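Side-chain contacts in reducing-end xylose-releasing exo-oligoxylanase Rex8A (Paenibacillus barcinonensis, PDB 6SUD), which hydrolyses linear and branched xylooligosaccharides, releasing xylose from their reducing ends in the breakdown of xylan: residues Arg68-Ser73 against Ala266-Ala271; Lys107-Trp112 against Asp128-Phe133; His113-Pro116 against Arg120-Pro123; Gly173-Glu178 against Leu183-Pro188. The protein carries 1 engineered substitution. All coordinates share one frame; numbering follows the deposited sequence.

Contact 1. Residues Arg68-Ser73 against Ala266-Ala271. With XYP (beta-D-xylopyranose), chain K; XYP (beta-D-xylopyranose), chain J.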
# COMPACT_ATOMS: atom_id res chain seq x y z
N ARG A 68 -12.48 -5.27 -2.35
CA ARG A 68 -11.27 -5.43 -3.20
C ARG A 68 -10.15 -6.04 -2.36
O ARG A 68 -10.09 -5.73 -1.15
CB ARG A 68 -10.88 -4.08 -3.79
CG ARG A 68 -11.98 -3.52 -4.68
CD ARG A 68 -11.72 -2.18 -5.31
NE ARG A 68 -12.74 -2.04 -6.33
CZ ARG A 68 -12.62 -1.37 -7.46
NH1 ARG A 68 -11.50 -0.71 -7.73
NH2 ARG A 68 -13.61 -1.38 -8.33
N SER A 69 -9.31 -6.88 -2.96
CA SER A 69 -8.18 -7.50 -2.23
C SER A 69 -7.25 -6.38 -1.74
O SER A 69 -6.65 -6.54 -0.67
CB SER A 69 -7.47 -8.53 -3.06
OG SER A 69 -6.96 -7.96 -4.25
N GLU A 70 -7.16 -5.27 -2.48
CA GLU A 70 -6.44 -4.05 -2.03
C GLU A 70 -6.94 -3.65 -0.63
O GLU A 70 -6.12 -3.54 0.31
CB GLU A 70 -6.66 -2.95 -3.08
CG GLU A 70 -6.29 -1.54 -2.65
CD GLU A 70 -6.90 -0.48 -3.56
OE1 GLU A 70 -8.15 -0.34 -3.54
OE2 GLU A 70 -6.13 0.15 -4.35
N GLY A 71 -8.25 -3.40 -0.50
CA GLY A 71 -8.83 -2.87 0.74
C GLY A 71 -8.78 -3.87 1.88
O GLY A 71 -8.51 -3.45 3.02
N MET A 72 -9.03 -5.14 1.59
CA MET A 72 -8.95 -6.24 2.59
C MET A 72 -7.52 -6.28 3.16
O MET A 72 -7.36 -6.27 4.39
CB MET A 72 -9.33 -7.58 1.98
CG MET A 72 -10.78 -7.68 1.54
SD MET A 72 -11.99 -7.38 2.86
CE MET A 72 -11.65 -8.76 3.95
N SER A 73 -6.52 -6.35 2.28
CA SER A 73 -5.09 -6.41 2.66
C SER A 73 -4.68 -5.13 3.40
O SER A 73 -3.91 -5.23 4.36
CB SER A 73 -4.21 -6.69 1.47
OG SER A 73 -4.18 -5.59 0.58
N ALA A 266 -0.82 6.06 -8.67
CA ALA A 266 0.56 6.61 -8.60
C ALA A 266 0.77 7.43 -7.33
O ALA A 266 1.94 7.68 -6.98
CB ALA A 266 0.87 7.42 -9.84
N TYR A 267 -0.29 7.85 -6.63
CA TYR A 267 -0.14 8.63 -5.37
C TYR A 267 0.70 7.85 -4.36
O TYR A 267 1.50 8.48 -3.63
CB TYR A 267 -1.50 8.93 -4.74
CG TYR A 267 -2.44 9.71 -5.61
CD1 TYR A 267 -2.00 10.32 -6.78
CD2 TYR A 267 -3.75 9.91 -5.22
CE1 TYR A 267 -2.86 11.06 -7.57
CE2 TYR A 267 -4.62 10.64 -6.01
CZ TYR A 267 -4.18 11.21 -7.18
OH TYR A 267 -5.04 11.94 -7.94
N ARG A 268 0.58 6.52 -4.36
CA ARG A 268 1.19 5.65 -3.32
C ARG A 268 2.71 5.59 -3.52
O ARG A 268 3.38 5.30 -2.54
CB ARG A 268 0.54 4.27 -3.34
CG ARG A 268 -0.96 4.32 -3.07
CD ARG A 268 -1.56 2.96 -3.33
NE ARG A 268 -1.63 2.61 -4.76
CZ ARG A 268 -2.34 1.60 -5.25
NH1 ARG A 268 -2.99 0.79 -4.42
NH2 ARG A 268 -2.40 1.36 -6.54
N VAL A 269 3.24 5.91 -4.71
CA VAL A 269 4.70 5.85 -4.92
C VAL A 269 5.42 6.72 -3.88
O VAL A 269 6.43 6.24 -3.33
CB VAL A 269 5.15 6.29 -6.32
CG1 VAL A 269 6.66 6.35 -6.35
CG2 VAL A 269 4.56 5.38 -7.39
N ALA A 270 4.97 7.96 -3.66
CA ALA A 270 5.65 8.92 -2.76
C ALA A 270 5.64 8.35 -1.35
O ALA A 270 6.64 8.55 -0.64
CB ALA A 270 4.98 10.27 -2.76
N ALA A 271 4.55 7.69 -0.98
CA ALA A 271 4.35 7.08 0.35
C ALA A 271 5.31 5.89 0.51
O ALA A 271 5.93 5.78 1.55
CB ALA A 271 2.92 6.63 0.52
O1 XYP K . -8.85 -0.55 -8.81
C1 XYP K . -7.80 -1.45 -8.39
C2 XYP K . -6.54 -0.75 -7.89
C3 XYP K . -5.42 -1.73 -7.58
C4 XYP K . -6.03 -3.06 -7.13
C5 XYP K . -7.36 -2.80 -6.44
O2 XYP K . -6.09 0.25 -8.82
O3 XYP K . -4.58 -1.13 -6.58
O4 XYP K . -6.24 -3.89 -8.28
O5 XYP K . -8.33 -2.25 -7.33
O1 XYP J . -11.18 4.98 -6.89
C1 XYP J . -9.98 4.25 -6.60
C2 XYP J . -10.38 2.80 -6.29
C3 XYP J . -9.13 2.05 -5.93
C4 XYP J . -8.17 2.07 -7.10
C5 XYP J . -7.88 3.51 -7.52
O2 XYP J . -11.31 2.67 -5.20
O3 XYP J . -9.47 0.70 -5.61
O4 XYP J . -6.98 1.40 -6.66
O5 XYP J . -9.10 4.24 -7.74

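Contact 2. Residues Lys107-Trp112 against Asp128-Phe133. With XYP (beta-D-xylopyranose), chain K.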
# COMPACT_ATOMS: atom_id res chain seq x y z
N LYS A 107 -4.58 -20.51 -8.20
CA LYS A 107 -4.52 -21.23 -6.90
C LYS A 107 -3.68 -20.43 -5.90
O LYS A 107 -2.53 -20.11 -6.23
CB LYS A 107 -3.90 -22.61 -7.10
CG LYS A 107 -3.91 -23.51 -5.87
CD LYS A 107 -3.49 -24.94 -6.17
CE LYS A 107 -1.99 -25.12 -6.23
NZ LYS A 107 -1.40 -25.25 -4.88
N ASP A 108 -4.25 -20.12 -4.72
CA ASP A 108 -3.56 -19.47 -3.57
C ASP A 108 -3.53 -17.94 -3.76
O ASP A 108 -3.26 -17.25 -2.77
CB ASP A 108 -2.16 -20.04 -3.32
CG ASP A 108 -2.14 -21.53 -3.05
OD1 ASP A 108 -3.18 -22.07 -2.64
OD2 ASP A 108 -1.06 -22.15 -3.25
N TYR A 109 -3.78 -17.44 -4.97
CA TYR A 109 -4.07 -16.00 -5.22
C TYR A 109 -5.48 -15.67 -4.72
O TYR A 109 -6.29 -16.58 -4.43
CB TYR A 109 -3.95 -15.63 -6.70
CG TYR A 109 -2.59 -15.74 -7.34
CD1 TYR A 109 -1.41 -15.74 -6.61
CD2 TYR A 109 -2.49 -15.78 -8.72
CE1 TYR A 109 -0.18 -15.79 -7.24
CE2 TYR A 109 -1.26 -15.84 -9.36
CZ TYR A 109 -0.10 -15.83 -8.62
OH TYR A 109 1.11 -15.88 -9.25
N PHE A 110 -5.79 -14.37 -4.65
CA PHE A 110 -7.10 -13.82 -4.20
C PHE A 110 -7.78 -13.15 -5.39
O PHE A 110 -7.09 -12.42 -6.13
CB PHE A 110 -6.90 -12.82 -3.06
CG PHE A 110 -6.22 -13.41 -1.86
CD1 PHE A 110 -4.85 -13.58 -1.83
CD2 PHE A 110 -6.97 -13.85 -0.78
CE1 PHE A 110 -4.23 -14.16 -0.73
CE2 PHE A 110 -6.35 -14.42 0.32
CZ PHE A 110 -4.98 -14.57 0.34
N ALA A 111 -9.05 -13.46 -5.61
CA ALA A 111 -9.90 -12.79 -6.61
C ALA A 111 -9.91 -11.29 -6.27
O ALA A 111 -10.03 -10.97 -5.08
CB ALA A 111 -11.29 -13.39 -6.59
N TRP A 112 -9.64 -10.42 -7.23
CA TRP A 112 -9.27 -9.02 -6.89
C TRP A 112 -10.49 -8.30 -6.30
O TRP A 112 -10.30 -7.34 -5.55
CB TRP A 112 -8.66 -8.25 -8.06
CG TRP A 112 -9.59 -7.78 -9.13
CD1 TRP A 112 -9.95 -8.46 -10.26
CD2 TRP A 112 -10.21 -6.48 -9.24
NE1 TRP A 112 -10.77 -7.69 -11.04
CE2 TRP A 112 -10.95 -6.47 -10.44
CE3 TRP A 112 -10.24 -5.34 -8.43
CZ2 TRP A 112 -11.70 -5.37 -10.86
CZ3 TRP A 112 -10.97 -4.25 -8.84
CH2 TRP A 112 -11.68 -4.27 -10.05
N ASP A 128 -0.82 -6.15 -5.78
CA ASP A 128 -0.62 -5.26 -4.60
C ASP A 128 -1.44 -5.80 -3.42
O ASP A 128 -1.12 -5.47 -2.24
CB ASP A 128 -0.95 -3.79 -4.87
CG ASP A 128 -2.36 -3.51 -5.36
OD1 ASP A 128 -2.98 -4.41 -6.00
OD2 ASP A 128 -2.82 -2.37 -5.11
N GLY A 129 -2.48 -6.57 -3.71
CA GLY A 129 -3.25 -7.28 -2.67
C GLY A 129 -2.38 -8.34 -2.01
O GLY A 129 -2.13 -8.24 -0.79
N GLU A 130 -1.91 -9.30 -2.80
CA GLU A 130 -1.07 -10.44 -2.33
C GLU A 130 0.11 -9.94 -1.48
O GLU A 130 0.32 -10.48 -0.39
CB GLU A 130 -0.60 -11.28 -3.52
CG GLU A 130 -1.60 -12.34 -3.98
CD GLU A 130 -2.89 -11.87 -4.63
OE1 GLU A 130 -3.10 -10.66 -4.73
OE2 GLU A 130 -3.67 -12.71 -5.09
N GLU A 131 0.85 -8.94 -1.92
CA GLU A 131 2.07 -8.52 -1.19
C GLU A 131 1.71 -7.86 0.15
O GLU A 131 2.43 -8.07 1.12
CB GLU A 131 2.95 -7.64 -2.06
CG GLU A 131 2.30 -6.34 -2.45
CD GLU A 131 3.16 -5.56 -3.42
OE1 GLU A 131 4.36 -5.89 -3.52
OE2 GLU A 131 2.62 -4.67 -4.09
N PHE A 132 0.59 -7.14 0.26
CA PHE A 132 0.15 -6.60 1.57
C PHE A 132 -0.39 -7.72 2.46
O PHE A 132 -0.14 -7.66 3.67
CB PHE A 132 -0.92 -5.51 1.46
CG PHE A 132 -0.36 -4.11 1.46
CD1 PHE A 132 0.18 -3.57 0.30
CD2 PHE A 132 -0.45 -3.30 2.58
CE1 PHE A 132 0.67 -2.28 0.29
CE2 PHE A 132 0.03 -2.00 2.56
CZ PHE A 132 0.59 -1.49 1.41
N PHE A 133 -1.15 -8.67 1.91
CA PHE A 133 -1.67 -9.80 2.71
C PHE A 133 -0.47 -10.47 3.38
O PHE A 133 -0.44 -10.65 4.61
CB PHE A 133 -2.43 -10.82 1.86
CG PHE A 133 -3.88 -10.52 1.53
CD1 PHE A 133 -4.79 -10.17 2.51
CD2 PHE A 133 -4.35 -10.70 0.24
CE1 PHE A 133 -6.12 -9.96 2.18
CE2 PHE A 133 -5.69 -10.48 -0.09
CZ PHE A 133 -6.57 -10.13 0.90
O1 XYP K . -8.85 -0.55 -8.81
C1 XYP K . -7.80 -1.45 -8.39
C2 XYP K . -6.54 -0.75 -7.89
C3 XYP K . -5.42 -1.73 -7.58
C4 XYP K . -6.03 -3.06 -7.13
C5 XYP K . -7.36 -2.80 -6.44
O2 XYP K . -6.09 0.25 -8.82
O3 XYP K . -4.58 -1.13 -6.58
O4 XYP K . -6.24 -3.89 -8.28
O5 XYP K . -8.33 -2.25 -7.33
O HOH W 1 -5.67 -10.12 -5.46

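Contact 3. Residues His113-Pro116 against Arg120-Pro123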
# COMPACT_ATOMS: atom_id res chain seq x y z
N HIS A 113 -11.71 -8.73 -6.61
CA HIS A 113 -12.91 -8.06 -6.03
C HIS A 113 -14.08 -9.03 -5.96
O HIS A 113 -14.13 -9.98 -6.74
CB HIS A 113 -13.21 -6.73 -6.74
CG HIS A 113 -13.93 -6.84 -8.05
ND1 HIS A 113 -14.88 -5.91 -8.44
CD2 HIS A 113 -13.82 -7.71 -9.07
CE1 HIS A 113 -15.35 -6.24 -9.62
NE2 HIS A 113 -14.69 -7.32 -10.04
N CYS A 114 -14.99 -8.77 -5.02
CA CYS A 114 -16.22 -9.57 -4.82
C CYS A 114 -17.32 -8.64 -4.33
O CYS A 114 -17.03 -7.50 -3.91
CB CYS A 114 -15.99 -10.73 -3.86
SG CYS A 114 -15.50 -10.25 -2.18
N LYS A 115 -18.56 -9.12 -4.39
CA LYS A 115 -19.70 -8.41 -3.77
C LYS A 115 -19.51 -8.46 -2.27
O LYS A 115 -18.86 -9.37 -1.77
CB LYS A 115 -21.02 -9.07 -4.15
CG LYS A 115 -21.34 -9.04 -5.64
CD LYS A 115 -22.64 -9.73 -5.95
CE LYS A 115 -23.84 -8.95 -5.48
NZ LYS A 115 -25.09 -9.70 -5.72
N PRO A 116 -20.06 -7.50 -1.49
CA PRO A 116 -19.95 -7.56 -0.03
C PRO A 116 -20.40 -8.90 0.59
O PRO A 116 -19.84 -9.27 1.61
CB PRO A 116 -20.82 -6.38 0.43
CG PRO A 116 -20.82 -5.42 -0.74
CD PRO A 116 -20.77 -6.30 -1.97
N ARG A 120 -17.87 -13.83 -5.84
CA ARG A 120 -16.71 -13.36 -6.65
C ARG A 120 -17.26 -12.72 -7.93
O ARG A 120 -18.22 -13.26 -8.50
CB ARG A 120 -15.74 -14.50 -6.98
CG ARG A 120 -14.88 -14.99 -5.82
CD ARG A 120 -13.90 -16.02 -6.35
NE ARG A 120 -13.04 -16.64 -5.35
CZ ARG A 120 -13.19 -17.86 -4.86
NH1 ARG A 120 -14.18 -18.64 -5.28
NH2 ARG A 120 -12.35 -18.32 -3.95
N LEU A 121 -16.65 -11.61 -8.35
CA LEU A 121 -17.06 -10.78 -9.52
C LEU A 121 -16.13 -11.04 -10.71
O LEU A 121 -16.59 -10.99 -11.87
CB LEU A 121 -17.03 -9.31 -9.12
CG LEU A 121 -18.16 -8.86 -8.20
CD1 LEU A 121 -17.85 -7.51 -7.58
CD2 LEU A 121 -19.48 -8.83 -8.96
N SER A 122 -14.85 -11.25 -10.43
CA SER A 122 -13.82 -11.64 -11.42
C SER A 122 -12.82 -12.53 -10.70
O SER A 122 -12.55 -12.31 -9.53
CB SER A 122 -13.18 -10.40 -12.00
OG SER A 122 -11.99 -10.70 -12.68
N PRO A 123 -12.29 -13.61 -11.33
CA PRO A 123 -11.32 -14.47 -10.65
C PRO A 123 -9.88 -13.93 -10.63
O PRO A 123 -9.12 -14.36 -9.77
CB PRO A 123 -11.40 -15.77 -11.47
CG PRO A 123 -11.75 -15.30 -12.86
CD PRO A 123 -12.66 -14.10 -12.66

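Contact 4. Residues Gly173-Glu178 against Leu183-Pro188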
# COMPACT_ATOMS: atom_id res chain seq x y z
N GLY A 173 -0.88 -21.48 -14.77
CA GLY A 173 -0.87 -20.09 -14.27
C GLY A 173 0.43 -19.35 -14.57
O GLY A 173 1.28 -19.87 -15.33
N ASP A 174 0.57 -18.16 -14.00
CA ASP A 174 1.74 -17.27 -14.20
C ASP A 174 2.12 -16.64 -12.87
O ASP A 174 1.24 -16.30 -12.09
CB ASP A 174 1.43 -16.15 -15.20
CG ASP A 174 1.07 -16.64 -16.59
OD1 ASP A 174 1.99 -17.06 -17.33
OD2 ASP A 174 -0.14 -16.62 -16.92
N PRO A 175 3.43 -16.44 -12.61
CA PRO A 175 3.86 -15.77 -11.39
C PRO A 175 3.54 -14.27 -11.44
O PRO A 175 3.24 -13.74 -12.51
CB PRO A 175 5.37 -16.02 -11.35
CG PRO A 175 5.76 -16.17 -12.81
CD PRO A 175 4.56 -16.82 -13.48
N MET A 176 3.58 -13.63 -10.28
CA MET A 176 3.28 -12.18 -10.15
C MET A 176 4.55 -11.35 -10.29
O MET A 176 4.44 -10.13 -10.51
CB MET A 176 2.59 -11.88 -8.83
CG MET A 176 1.12 -12.16 -8.91
SD MET A 176 0.32 -11.88 -7.33
CE MET A 176 -1.37 -12.15 -7.86
N TRP A 177 5.72 -12.00 -10.20
CA TRP A 177 7.02 -11.35 -10.47
C TRP A 177 7.58 -11.89 -11.80
O TRP A 177 7.43 -13.10 -12.04
CB TRP A 177 7.99 -11.57 -9.31
CG TRP A 177 7.87 -10.53 -8.24
CD1 TRP A 177 8.71 -9.48 -8.01
CD2 TRP A 177 6.82 -10.43 -7.25
NE1 TRP A 177 8.25 -8.73 -6.96
CE2 TRP A 177 7.11 -9.29 -6.47
CE3 TRP A 177 5.68 -11.18 -6.95
CZ2 TRP A 177 6.28 -8.89 -5.42
CZ3 TRP A 177 4.87 -10.79 -5.91
CH2 TRP A 177 5.17 -9.65 -5.16
N GLU A 178 8.14 -11.01 -12.63
CA GLU A 178 8.87 -11.44 -13.86
C GLU A 178 10.23 -11.97 -13.41
O GLU A 178 11.01 -11.23 -12.82
CB GLU A 178 8.98 -10.29 -14.86
CG GLU A 178 9.88 -10.59 -16.05
CD GLU A 178 9.67 -11.93 -16.74
OE1 GLU A 178 8.51 -12.25 -17.10
OE2 GLU A 178 10.68 -12.66 -16.93
N LEU A 183 10.91 -7.95 -11.15
CA LEU A 183 9.93 -6.83 -10.97
C LEU A 183 8.51 -7.38 -10.86
O LEU A 183 8.13 -8.29 -11.63
CB LEU A 183 10.03 -5.87 -12.16
CG LEU A 183 11.36 -5.15 -12.31
CD1 LEU A 183 11.28 -4.17 -13.47
CD2 LEU A 183 11.79 -4.47 -11.02
N ILE A 184 7.73 -6.81 -9.93
CA ILE A 184 6.28 -7.15 -9.79
C ILE A 184 5.54 -6.68 -11.05
O ILE A 184 5.90 -5.63 -11.62
CB ILE A 184 5.70 -6.55 -8.49
CG1 ILE A 184 4.34 -7.16 -8.18
CG2 ILE A 184 5.68 -5.03 -8.54
CD1 ILE A 184 3.78 -6.78 -6.83
N LYS A 185 4.58 -7.47 -11.51
CA LYS A 185 3.78 -7.18 -12.72
C LYS A 185 2.46 -6.50 -12.33
O LYS A 185 2.05 -6.63 -11.19
CB LYS A 185 3.44 -8.47 -13.46
CG LYS A 185 4.64 -9.22 -13.99
CD LYS A 185 4.21 -10.44 -14.78
CE LYS A 185 4.89 -11.71 -14.31
NZ LYS A 185 4.22 -12.90 -14.89
N PHE A 186 1.79 -5.91 -13.30
CA PHE A 186 0.45 -5.31 -13.10
C PHE A 186 -0.58 -6.43 -12.85
O PHE A 186 -1.29 -6.39 -11.84
CB PHE A 186 0.07 -4.42 -14.29
CG PHE A 186 -1.40 -4.15 -14.37
CD1 PHE A 186 -2.05 -3.52 -13.32
CD2 PHE A 186 -2.14 -4.57 -15.46
CE1 PHE A 186 -3.41 -3.27 -13.38
CE2 PHE A 186 -3.50 -4.33 -15.52
CZ PHE A 186 -4.14 -3.69 -14.48
N ILE A 187 -0.62 -7.43 -13.74
CA ILE A 187 -1.34 -8.72 -13.52
C ILE A 187 -0.43 -9.84 -14.02
O ILE A 187 0.50 -9.57 -14.76
CB ILE A 187 -2.73 -8.75 -14.19
CG1 ILE A 187 -2.67 -8.59 -15.71
CG2 ILE A 187 -3.65 -7.72 -13.53
CD1 ILE A 187 -4.01 -8.76 -16.41
N PRO A 188 -0.64 -11.10 -13.59
CA PRO A 188 0.29 -12.19 -13.95
C PRO A 188 0.54 -12.36 -15.46
O PRO A 188 1.64 -12.78 -15.84
CB PRO A 188 -0.40 -13.43 -13.37
CG PRO A 188 -1.22 -12.90 -12.21
CD PRO A 188 -1.70 -11.54 -12.67
O HOH W 2 9.69 -6.29 -7.56
O HOH W 3 6.66 -14.07 -15.93

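Contact 1. Residues Arg68-Ser73 against Ala266-Ala271
E70 lays its carboxylate against the end of R268, OE2 standing 3.2 Å from NH1 in a salt bridge that spans the sugar-binding cleft. The approach is oblique, neither over the flat of the guanidinium nor along its rim. With CG opposite the backbone N (chi1 166°) and the rest of the chain extended, the E70 side chain runs straight out from the first turn of helix 69-81. R268 comes from the 266-271 side of the cleft and bends once, at chi3 (-72°), before its guanidinium meets the sugars. Its NH1 is also bonded to Y74 OH, while NE is held by the carbonyl O of D265.

Two xylose molecules line the ion pair. O3 of the chain K xylose lies in the guanidinium plane of R268, 3.3 Å from NH1 in a hydrogen bond, with a weaker one from NH2. On the chain J xylose, O3 donates to E70 OE1 at 2.7 Å and O4 to E70 OE2 at 2.8 Å, so each carboxylate oxygen takes one hydroxyl of this sugar; Y360 OH adds a further bond to OE1. R68 NH1, at the rim of its guanidinium, donates to that same chain J O3 across 3.3 Å, and salt bridges from R68 NE to D61 and D66 hold the arginine. Farther back along the side chain, CB of E70 touches C5 of the chain K xylose at 3.4 Å. The arrangement belongs to the catalytic cleft of a family 8 glycoside hydrolase, an (alpha/alpha)6 barrel, where E70 is probably the proton donor and D265 the proton acceptor.

Contact 2. Residues Lys107-Trp112 against Asp128-Phe133
E130 OE2 accepts the backbone N-H of F110 at 2.7 Å in an almost straight bond (168°), which ties helix 127-144 to the irregular run 107-112. The donor arrives on the anti side of the carboxylate and 32° out of its plane. A bend at chi2 turns the E130 chain so that its end comes in close to the F110 amide. CB of Y109 packs against the same oxygen at 3.3 Å, and the Y109 ring stands nearly perpendicular to the carboxylate; its OH is bonded to the carbonyl of D174. The other oxygen, OE1, has a water 2.7 Å away. That water also lies 2.8 Å from F110 O, well placed to donate to both, although the acceptors around it outnumber its protons.

Beside this polar grip, the F110 and F133 rings overlap. CE2 of F133 sits over the face of F110, 3.5 Å from CG, with the planes inclined at 36°, an arrangement between stacked and edge-to-face. The E130 carboxylate carbon lies instead at the rim of the F110 ring, in its plane, so face and edge are used by different neighbours. A95, M99 and I160 from the adjoining helices also touch F110.

At the cleft end, D128 OD2 receives the O3 hydroxyl of the chain K xylose at 2.6 Å, while CZ3 of W112 approaches the ring oxygen O5 at 3.6 Å. One helix thus serves both the sugar site and the buried interior. Within this contact the E130 carboxylate meets an amide and a water; both are donors, which would favour its charged form and probably offset part of the cost of burying it.

Contact 3. Residues His113-Pro116 against Arg120-Pro123
H113 and L121 cross at about a right angle on one side of a short beta hairpin, strands 113-114 and 120-122. CB of L121 sits over a face of the imidazole, 3.5 Å from the ring centroid and 27° off its normal, a CH-pi contact displaced toward NE2. CD1 of the same leucine follows the ring to CE1, also at 3.5 Å. The imidazole reaches this place because CG stands between the backbone N and the carbonyl carbon (chi1 80°), swinging the ring back over the neighbouring strand. At the rim of the ring, in its plane, lies CB of S122, and ND1 is fixed from outside the hairpin by a hydrogen bond with D66 OD2. With an alanine here, L121 is likely to lose the flat surface under its CB, and D66 its imidazole partner.

C114 and R120 form the antiparallel non-hydrogen-bonded pair and project to the other side, where C114 CB meets R120 CA at 3.9 Å and the cysteine continues onto Y94 and M99 of helix 85-99. The backbone link is slight: L121 N reaches H113 O at 3.4 Å in a weak hydrogen bond. L121, at the corner where the second strand turns, touches H113, C114 and K115. Its two methyls divide the work, CD1 resting on the C114 carbonyl carbon while CD2 meets CG of K115, set crosswise to it, at 3.8 Å.

Contact 4. Residues Gly173-Glu178 against Leu183-Pro188
W177 faces I184 across a beta hairpin of two short strands, 177-178 and 183-184, as an antiparallel non-hydrogen-bonded pair. Backbone bonds flank the pair: K185 N donates to M176 O at 2.8 Å, nearly along the C=O axis, and E178 N to L183 O at 2.9 Å.

The charged group is K185, whose amine reaches back to the first segment. NZ donates to P175 O at 2.7 Å and to the carbonyl of P188 in its own segment at 2.8 Å, tying together two loops that continue the hairpin. Its third partner is a water that accepts from NZ and donates to E178 OE1, thereby bridging two opposite charges that do not touch; the other oxygen, E178 OE2, bonds to S180. To arrive there the lysine accepts an unstaggered chi3 of -127°. A second water accepts from W177 NE1 at 2.9 Å and, more weakly, from I184 N.

Apolar contacts fill the remainder. I184 lies obliquely over one face of the W177 indole, CG1 3.9 Å from the centroid of the six-membered ring and 14° off its normal, while CD1 lies over the same face, toward CZ2 and CH2, 3.6 Å from each. W218 meets W177 edge-to-face. Were the indole replaced by an alanine, a gap would probably open over I184, and W218 would lose its aromatic mate. M176 continues onto P127 and E130 of helix 127-144; it lies side by side with P188, the two pointing the same way with their CG atoms 4.1 Å apart.

In the fold
Contact 1 lies near the middle of the chain and is wholly polar, two charged side chains meeting around sugar. Contact 2 is also buried and shares the chain K xylose, but much of its bulk is aromatic; helices 69-81 and 127-144 pack together between the two, with S73 against F132. Contact 3, a hairpin, is the surface member: its bonding is weak and half of its touching residues are exposed, yet H113 packs on R68 and A111 on S122, joining it to contacts 1 and 2. Contact 4, the other hairpin, is mostly buried, has firmer backbone bonds and the largest interface, and abuts contact 2 where I184 touches E131.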